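PDB 5ISU: Lmo0135 protein from Listeria monocytogenes EGD-e, which is the substrate-binding protein CtaP of an ABC transporter and probably takes part in peptide uptake. Local coordinates for residues T314-Y320 against Q453-D459. Sequence-based numbering, arbitrary orientation.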
loop_
_atom_site.group_PDB
_atom_site.type_symbol
_atom_site.label_atom_id
_atom_site.label_comp_id
_atom_site.label_asym_id
_atom_site.label_seq_id
_atom_site.Cartn_x
_atom_site.Cartn_y
_atom_site.Cartn_z
ATOM N N THR A 314 -1.954 17.892 -1.720
ATOM C CA THR A 314 -1.800 19.258 -1.196
ATOM C C THR A 314 -2.200 19.239 0.270
ATOM O O THR A 314 -3.194 18.624 0.620
ATOM C CB THR A 314 -2.607 20.341 -1.958
ATOM O OG1 THR A 314 -2.417 21.610 -1.314
ATOM C CG2 THR A 314 -4.094 20.050 -1.966
ATOM N N ASP A 315 -1.417 19.902 1.123
ATOM C CA ASP A 315 -1.737 19.975 2.558
ATOM C C ASP A 315 -2.557 21.225 2.883
ATOM O O ASP A 315 -2.785 21.525 4.062
ATOM C CB ASP A 315 -0.466 19.915 3.438
ATOM C CG ASP A 315 0.427 21.168 3.315
ATOM O OD1 ASP A 315 0.049 22.164 2.652
ATOM O OD2 ASP A 315 1.526 21.150 3.907
ATOM N N LYS A 316 -3.006 21.943 1.848
ATOM C CA LYS A 316 -3.790 23.153 2.019
ATOM C C LYS A 316 -5.282 22.848 1.971
ATOM O O LYS A 316 -6.002 23.312 1.089
ATOM C CB LYS A 316 -3.425 24.161 0.930
ATOM C CG LYS A 316 -1.955 24.505 0.878
ATOM C CD LYS A 316 -1.685 25.469 -0.252
ATOM C CE LYS A 316 -0.210 25.788 -0.347
ATOM N NZ LYS A 316 0.022 26.723 -1.470
ATOM N N VAL A 317 -5.742 22.053 2.925
ATOM C CA VAL A 317 -7.156 21.706 3.038
ATOM C C VAL A 317 -7.572 22.006 4.471
ATOM O O VAL A 317 -6.717 22.209 5.330
ATOM C CB VAL A 317 -7.440 20.203 2.697
ATOM C CG1 VAL A 317 -7.150 19.914 1.239
ATOM C CG2 VAL A 317 -6.647 19.247 3.586
ATOM N N GLU A 318 -8.871 22.028 4.735
ATOM C CA GLU A 318 -9.336 22.278 6.093
ATOM C C GLU A 318 -8.917 21.094 6.980
ATOM O O GLU A 318 -9.102 19.936 6.593
ATOM C CB GLU A 318 -10.857 22.498 6.146
ATOM C CG GLU A 318 -11.396 22.766 7.557
ATOM C CD GLU A 318 -10.659 23.892 8.280
ATOM O OE1 GLU A 318 -10.400 24.954 7.648
ATOM O OE2 GLU A 318 -10.341 23.718 9.485
ATOM N N THR A 319 -8.347 21.394 8.151
ATOM C CA THR A 319 -7.886 20.364 9.066
ATOM C C THR A 319 -8.572 20.374 10.422
ATOM O O THR A 319 -8.307 19.489 11.235
ATOM C CB THR A 319 -6.343 20.386 9.223
ATOM O OG1 THR A 319 -5.888 21.711 9.526
ATOM C CG2 THR A 319 -5.707 19.952 7.948
ATOM N N TYR A 320 -9.459 21.337 10.659
ATOM C CA TYR A 320 -10.226 21.408 11.903
ATOM C C TYR A 320 -9.339 21.371 13.125
ATOM O O TYR A 320 -9.523 20.527 14.000
ATOM C CB TYR A 320 -11.238 20.260 11.967
ATOM C CG TYR A 320 -12.155 20.237 10.781
ATOM C CD1 TYR A 320 -13.267 21.055 10.751
ATOM C CD2 TYR A 320 -11.903 19.423 9.683
ATOM C CE1 TYR A 320 -14.111 21.088 9.669
ATOM C CE2 TYR A 320 -12.764 19.433 8.590
ATOM C CZ TYR A 320 -13.872 20.276 8.604
ATOM O OH TYR A 320 -14.763 20.352 7.575
ATOM N N GLN A 453 -10.010 16.901 -2.898
ATOM C CA GLN A 453 -9.387 16.959 -1.566
ATOM C C GLN A 453 -10.098 18.004 -0.722
ATOM O O GLN A 453 -10.393 17.774 0.452
ATOM C CB GLN A 453 -7.865 17.246 -1.651
ATOM C CG GLN A 453 -7.044 16.124 -2.289
ATOM C CD GLN A 453 -5.579 16.482 -2.451
ATOM O OE1 GLN A 453 -4.773 16.377 -1.508
ATOM N NE2 GLN A 453 -5.215 16.891 -3.654
ATOM N N ASN A 454 -10.383 19.150 -1.324
ATOM C CA ASN A 454 -11.118 20.206 -0.631
ATOM C C ASN A 454 -12.540 19.812 -0.250
ATOM O O ASN A 454 -12.956 20.081 0.875
ATOM C CB ASN A 454 -11.084 21.515 -1.427
ATOM C CG ASN A 454 -9.791 22.279 -1.196
ATOM O OD1 ASN A 454 -8.983 22.479 -2.101
ATOM N ND2 ASN A 454 -9.560 22.641 0.048
ATOM N N THR A 455 -13.267 19.127 -1.137
ATOM C CA THR A 455 -14.647 18.732 -0.813
ATOM C C THR A 455 -14.679 17.708 0.317
ATOM O O THR A 455 -15.466 17.838 1.252
ATOM C CB THR A 455 -15.402 18.182 -2.025
ATOM O OG1 THR A 455 -15.330 19.122 -3.106
ATOM C CG2 THR A 455 -16.873 17.920 -1.679
ATOM N N ILE A 456 -13.817 16.701 0.245
ATOM C CA ILE A 456 -13.746 15.689 1.302
ATOM C C ILE A 456 -13.433 16.320 2.668
ATOM O O ILE A 456 -14.044 15.951 3.696
ATOM C CB ILE A 456 -12.692 14.595 0.961
ATOM C CG1 ILE A 456 -13.156 13.739 -0.239
ATOM C CG2 ILE A 456 -12.393 13.705 2.163
ATOM C CD1 ILE A 456 -14.484 13.033 -0.051
ATOM N N ALA A 457 -12.478 17.248 2.684
ATOM C CA ALA A 457 -12.095 17.920 3.923
ATOM C C ALA A 457 -13.230 18.827 4.395
ATOM O O ALA A 457 -13.619 18.773 5.548
ATOM C CB ALA A 457 -10.807 18.719 3.742
ATOM N N ASP A 458 -13.774 19.640 3.494
ATOM C CA ASP A 458 -14.904 20.517 3.842
ATOM C C ASP A 458 -16.109 19.750 4.384
ATOM O O ASP A 458 -16.722 20.204 5.333
ATOM C CB ASP A 458 -15.337 21.363 2.658
ATOM C CG ASP A 458 -14.280 22.368 2.235
ATOM O OD1 ASP A 458 -13.390 22.691 3.043
ATOM O OD2 ASP A 458 -14.349 22.851 1.087
ATOM N N ASP A 459 -16.422 18.580 3.829
ATOM C CA ASP A 459 -17.581 17.787 4.318
ATOM C C ASP A 459 -17.258 16.850 5.480
ATOM O O ASP A 459 -18.130 16.071 5.925
ATOM C CB ASP A 459 -18.248 17.000 3.175
ATOM C CG ASP A 459 -19.091 17.881 2.266
ATOM O OD1 ASP A 459 -19.178 19.093 2.537
ATOM O OD2 ASP A 459 -19.680 17.355 1.293
HETATM O O HOH W 1 -10.616 22.201 2.505
#
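The hydroxyl of Y320 reaches the last turn of helix 442-458 and donates a hydrogen bond to the backbone carbonyl of A457, OH to O 2.8 Å. This carbonyl oxygen lies at the ring edge, in its plane, and the donor is tilted 18° from the carbonyl plane. Midway along the contact, V317 rests against A457, CB to CB 3.8 Å, while its CG1, anti to the carbonyl carbon (chi1 -66°), packs against CB and the carbonyl oxygen of Q453. The A457 methyl also meets the carbonyl oxygen of E318. At the far end, Q453 OE1 accepts from T314 N (3.2 Å) on an in-plane lone pair. Water 1 adds a bridge, accepting from E318 N and donating to D458 OD1.

Q453 OE1 is also bonded to S304, and its NE2 to the carbonyls of Y312 and Y449, which fixes the flip of the buried amide. E318 bends at chi2 (52°), laying CG over the Y320 ring centre and bringing OE2 to Y320 N; Y281 meets that ring edge-to-face. T314 OG1 receives K316 N in an ST turn. Together these fasten the irregular loop before helix 324-334 along the C-terminal end of helix 442-458, at the surface of a family 5 solute-binding protein.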